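Local coordinates for protein pyocin S5 (Pseudomonas aeruginosa PAO1, PDB 6THK) that probably kills related bacteria by forming pores that depolarise the cytoplasmic membrane, as other channel-forming colicins do, at residues Lys195-Tyr207 against Pro272-Leu284. The protein carries 1 engineered substitution. Sequence-based numbering, arbitrary orientation.
Sequences KEKEDLSQLERDY and PLEKQKAIYNGEL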
# COMPACT_ATOMS: atom_id res chain seq x y z
N LYS A 195 -38.11 3.54 -10.22
CA LYS A 195 -36.88 3.21 -10.90
C LYS A 195 -35.71 3.81 -10.16
O LYS A 195 -34.72 3.15 -9.93
CB LYS A 195 -36.92 3.75 -12.32
CG LYS A 195 -35.80 3.22 -13.19
CD LYS A 195 -35.56 4.11 -14.38
CE LYS A 195 -34.51 3.50 -15.28
NZ LYS A 195 -33.48 2.78 -14.49
N GLU A 196 -35.86 5.08 -9.78
CA GLU A 196 -34.81 5.79 -9.08
C GLU A 196 -34.46 5.08 -7.78
O GLU A 196 -33.29 4.98 -7.42
CB GLU A 196 -35.23 7.24 -8.81
CG GLU A 196 -34.88 7.77 -7.44
CD GLU A 196 -34.97 9.28 -7.36
OE1 GLU A 196 -36.06 9.81 -7.08
OE2 GLU A 196 -33.94 9.94 -7.58
N LYS A 197 -35.48 4.60 -7.08
CA LYS A 197 -35.27 3.86 -5.84
C LYS A 197 -34.51 2.57 -6.12
O LYS A 197 -33.67 2.16 -5.33
CB LYS A 197 -36.60 3.57 -5.15
N GLU A 198 -34.84 1.91 -7.22
CA GLU A 198 -34.16 0.69 -7.61
C GLU A 198 -32.69 0.95 -7.95
O GLU A 198 -31.83 0.15 -7.62
CB GLU A 198 -34.88 0.01 -8.76
CG GLU A 198 -35.74 -1.15 -8.32
CD GLU A 198 -37.11 -1.16 -8.98
OE1 GLU A 198 -37.17 -1.04 -10.22
OE2 GLU A 198 -38.12 -1.30 -8.27
N ASP A 199 -32.41 2.06 -8.61
CA ASP A 199 -31.05 2.41 -8.99
C ASP A 199 -30.18 2.68 -7.77
O ASP A 199 -29.00 2.37 -7.76
CB ASP A 199 -31.03 3.63 -9.91
CG ASP A 199 -31.55 3.33 -11.30
OD1 ASP A 199 -31.69 2.14 -11.64
OD2 ASP A 199 -31.81 4.29 -12.05
N LEU A 200 -30.79 3.27 -6.75
CA LEU A 200 -30.14 3.58 -5.48
C LEU A 200 -29.79 2.31 -4.71
O LEU A 200 -28.72 2.24 -4.10
CB LEU A 200 -31.01 4.50 -4.60
CG LEU A 200 -31.12 5.97 -5.00
CD1 LEU A 200 -31.95 6.75 -3.98
CD2 LEU A 200 -29.76 6.63 -5.15
N SER A 201 -30.68 1.31 -4.75
CA SER A 201 -30.48 0.01 -4.09
C SER A 201 -29.25 -0.69 -4.67
O SER A 201 -28.44 -1.20 -3.91
CB SER A 201 -31.72 -0.87 -4.24
OG SER A 201 -32.83 -0.34 -3.54
N GLN A 202 -29.10 -0.67 -6.02
CA GLN A 202 -27.95 -1.26 -6.71
C GLN A 202 -26.69 -0.47 -6.41
O GLN A 202 -25.62 -1.06 -6.28
CB GLN A 202 -28.20 -1.39 -8.23
CG GLN A 202 -27.19 -2.29 -8.96
CD GLN A 202 -27.28 -3.75 -8.55
OE1 GLN A 202 -28.27 -4.44 -8.82
NE2 GLN A 202 -26.25 -4.25 -7.88
N LEU A 203 -26.80 0.87 -6.27
CA LEU A 203 -25.68 1.74 -5.92
C LEU A 203 -25.17 1.39 -4.50
O LEU A 203 -23.96 1.40 -4.27
CB LEU A 203 -26.10 3.21 -6.03
CG LEU A 203 -24.99 4.25 -5.93
CD1 LEU A 203 -24.14 4.29 -7.19
CD2 LEU A 203 -25.57 5.62 -5.69
N GLU A 204 -26.09 1.06 -3.57
CA GLU A 204 -25.77 0.66 -2.20
C GLU A 204 -25.07 -0.70 -2.23
O GLU A 204 -24.04 -0.87 -1.58
CB GLU A 204 -27.03 0.62 -1.31
CG GLU A 204 -26.76 0.76 0.18
CD GLU A 204 -27.93 0.46 1.08
OE1 GLU A 204 -28.45 1.39 1.74
OE2 GLU A 204 -28.33 -0.73 1.15
N ARG A 205 -25.61 -1.65 -3.04
CA ARG A 205 -25.07 -2.99 -3.28
C ARG A 205 -23.63 -2.96 -3.79
O ARG A 205 -22.80 -3.72 -3.28
CB ARG A 205 -25.96 -3.75 -4.27
CG ARG A 205 -26.56 -4.99 -3.65
CD ARG A 205 -27.89 -5.32 -4.26
NE ARG A 205 -28.95 -5.20 -3.27
CZ ARG A 205 -30.07 -4.52 -3.45
NH1 ARG A 205 -30.30 -3.89 -4.59
NH2 ARG A 205 -30.99 -4.46 -2.49
N ASP A 206 -23.33 -2.09 -4.80
CA ASP A 206 -22.00 -1.91 -5.40
C ASP A 206 -21.01 -1.34 -4.38
O ASP A 206 -19.86 -1.76 -4.33
CB ASP A 206 -22.04 -1.02 -6.67
CG ASP A 206 -22.74 -1.65 -7.88
OD1 ASP A 206 -22.82 -2.90 -7.94
OD2 ASP A 206 -23.15 -0.89 -8.79
N TYR A 207 -21.48 -0.42 -3.53
CA TYR A 207 -20.70 0.23 -2.49
C TYR A 207 -20.29 -0.75 -1.38
O TYR A 207 -19.12 -0.77 -1.02
CB TYR A 207 -21.47 1.42 -1.94
CG TYR A 207 -20.92 2.01 -0.66
CD1 TYR A 207 -19.72 2.72 -0.67
CD2 TYR A 207 -21.62 1.92 0.53
CE1 TYR A 207 -19.24 3.33 0.49
CE2 TYR A 207 -21.16 2.53 1.69
CZ TYR A 207 -19.97 3.24 1.67
OH TYR A 207 -19.49 3.81 2.82
N PRO A 272 -30.27 13.23 -7.03
CA PRO A 272 -29.85 12.57 -5.78
C PRO A 272 -29.00 11.32 -6.03
O PRO A 272 -28.18 10.97 -5.17
CB PRO A 272 -31.17 12.22 -5.09
CG PRO A 272 -32.15 12.11 -6.19
CD PRO A 272 -31.73 13.12 -7.23
N LEU A 273 -29.17 10.68 -7.21
CA LEU A 273 -28.43 9.49 -7.64
C LEU A 273 -26.96 9.83 -7.84
O LEU A 273 -26.10 9.12 -7.32
CB LEU A 273 -29.07 8.89 -8.92
CG LEU A 273 -28.40 7.67 -9.58
CD1 LEU A 273 -28.31 6.47 -8.64
CD2 LEU A 273 -29.15 7.25 -10.84
N GLU A 274 -26.68 10.94 -8.54
CA GLU A 274 -25.31 11.43 -8.76
C GLU A 274 -24.66 11.90 -7.45
O GLU A 274 -23.44 11.76 -7.30
CB GLU A 274 -25.26 12.52 -9.84
CG GLU A 274 -25.53 12.03 -11.25
CD GLU A 274 -24.81 10.78 -11.73
OE1 GLU A 274 -23.55 10.76 -11.71
OE2 GLU A 274 -25.50 9.83 -12.15
N LYS A 275 -25.47 12.45 -6.51
CA LYS A 275 -24.98 12.89 -5.20
C LYS A 275 -24.62 11.68 -4.36
O LYS A 275 -23.56 11.71 -3.74
CB LYS A 275 -26.02 13.74 -4.46
CG LYS A 275 -25.42 14.60 -3.36
CD LYS A 275 -26.44 15.57 -2.80
CE LYS A 275 -25.82 16.58 -1.88
NZ LYS A 275 -26.73 17.72 -1.61
N GLN A 276 -25.48 10.64 -4.32
CA GLN A 276 -25.25 9.43 -3.54
C GLN A 276 -24.03 8.67 -4.06
O GLN A 276 -23.27 8.13 -3.25
CB GLN A 276 -26.51 8.53 -3.46
CG GLN A 276 -26.43 7.38 -2.43
CD GLN A 276 -26.27 7.82 -0.99
OE1 GLN A 276 -27.24 8.14 -0.29
NE2 GLN A 276 -25.05 7.79 -0.49
N LYS A 277 -23.81 8.70 -5.39
CA LYS A 277 -22.65 8.11 -6.06
C LYS A 277 -21.38 8.76 -5.50
O LYS A 277 -20.47 8.06 -5.05
CB LYS A 277 -22.74 8.32 -7.59
CG LYS A 277 -22.04 7.23 -8.39
CD LYS A 277 -21.94 7.53 -9.89
CE LYS A 277 -23.17 7.13 -10.68
NZ LYS A 277 -22.99 7.37 -12.13
N ALA A 278 -21.37 10.11 -5.45
CA ALA A 278 -20.27 10.92 -4.92
C ALA A 278 -20.08 10.72 -3.39
O ALA A 278 -18.94 10.59 -2.94
CB ALA A 278 -20.49 12.39 -5.27
N ILE A 279 -21.18 10.66 -2.59
CA ILE A 279 -21.12 10.44 -1.13
C ILE A 279 -20.39 9.12 -0.84
O ILE A 279 -19.50 9.09 0.02
CB ILE A 279 -22.53 10.48 -0.46
CG1 ILE A 279 -23.12 11.91 -0.46
CG2 ILE A 279 -22.51 9.89 0.97
CD1 ILE A 279 -24.63 11.97 -0.62
N TYR A 280 -20.78 8.04 -1.56
CA TYR A 280 -20.22 6.69 -1.49
C TYR A 280 -18.75 6.67 -1.87
O TYR A 280 -17.95 6.15 -1.10
CB TYR A 280 -20.99 5.72 -2.40
CG TYR A 280 -22.29 5.20 -1.84
CD1 TYR A 280 -22.54 5.23 -0.47
CD2 TYR A 280 -23.26 4.66 -2.67
CE1 TYR A 280 -23.75 4.75 0.06
CE2 TYR A 280 -24.46 4.16 -2.16
CZ TYR A 280 -24.69 4.20 -0.79
OH TYR A 280 -25.87 3.72 -0.28
N ASN A 281 -18.39 7.24 -3.05
CA ASN A 281 -17.00 7.31 -3.51
C ASN A 281 -16.13 8.06 -2.51
O ASN A 281 -15.02 7.62 -2.22
CB ASN A 281 -16.88 7.93 -4.91
CG ASN A 281 -17.33 7.06 -6.06
OD1 ASN A 281 -17.39 5.81 -5.98
ND2 ASN A 281 -17.67 7.72 -7.17
N GLY A 282 -16.68 9.13 -1.93
CA GLY A 282 -15.98 9.90 -0.93
C GLY A 282 -15.70 9.06 0.29
O GLY A 282 -14.64 9.16 0.89
N GLU A 283 -16.67 8.24 0.69
CA GLU A 283 -16.48 7.36 1.83
C GLU A 283 -15.39 6.35 1.53
O GLU A 283 -14.54 6.09 2.36
CB GLU A 283 -17.77 6.62 2.17
CG GLU A 283 -18.85 7.49 2.78
CD GLU A 283 -18.71 7.64 4.28
OE1 GLU A 283 -18.57 6.61 4.97
OE2 GLU A 283 -18.74 8.79 4.76
N LEU A 284 -15.42 5.82 0.32
CA LEU A 284 -14.47 4.82 -0.15
C LEU A 284 -13.06 5.36 -0.20
O LEU A 284 -12.11 4.65 0.10
CB LEU A 284 -14.87 4.30 -1.53
CG LEU A 284 -15.99 3.26 -1.58
CD1 LEU A 284 -15.99 2.55 -2.92
CD2 LEU A 284 -15.85 2.27 -0.45
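Tyr207 and Tyr280 lie ring on ring where two long helices, 157-212 and 272-338, run side by side in a parallel, coiled-coil-like pair; their short segments here make an angle of only 9°, their axes approaching to 10.4 Å. The aromatic contact is an offset stack, the ring centroids 4.1 Å apart and the planes tilted by 10°. The two side chains cross at about a right angle; in Tyr280, CG stands anti to the carbonyl carbon (chi1 -80°). Tyr207 CB adds a CH-pi contact over the Tyr280 face, and Gln276 NE2 of Tyr280's own helix lies 3.4 Å above the opposite face, toward its rim.

In the aliphatic packing Leu203 is a single knob in a hole lined by Leu273, Gln276, Lys277 and Tyr280. Its CG meets the edge of the Tyr280 ring in plane, CD1 rests on the alkyl part of Lys277, and CD2 reaches Gln276 CB. One turn back, Leu200 CD2 slides past Leu273 CD1.

Charged groups stay at the margins. Lys277 turns its amine to Glu274 in a weak salt bridge, and Glu204 lays CB and CG against the Tyr280 hydroxyl, CG 3.1 Å from OH, while its carboxylate pairs with Arg208. Near the Glu221-Glu288 zinc site, Leu284 CD2 touches Tyr207 CE1 at 3.7 Å.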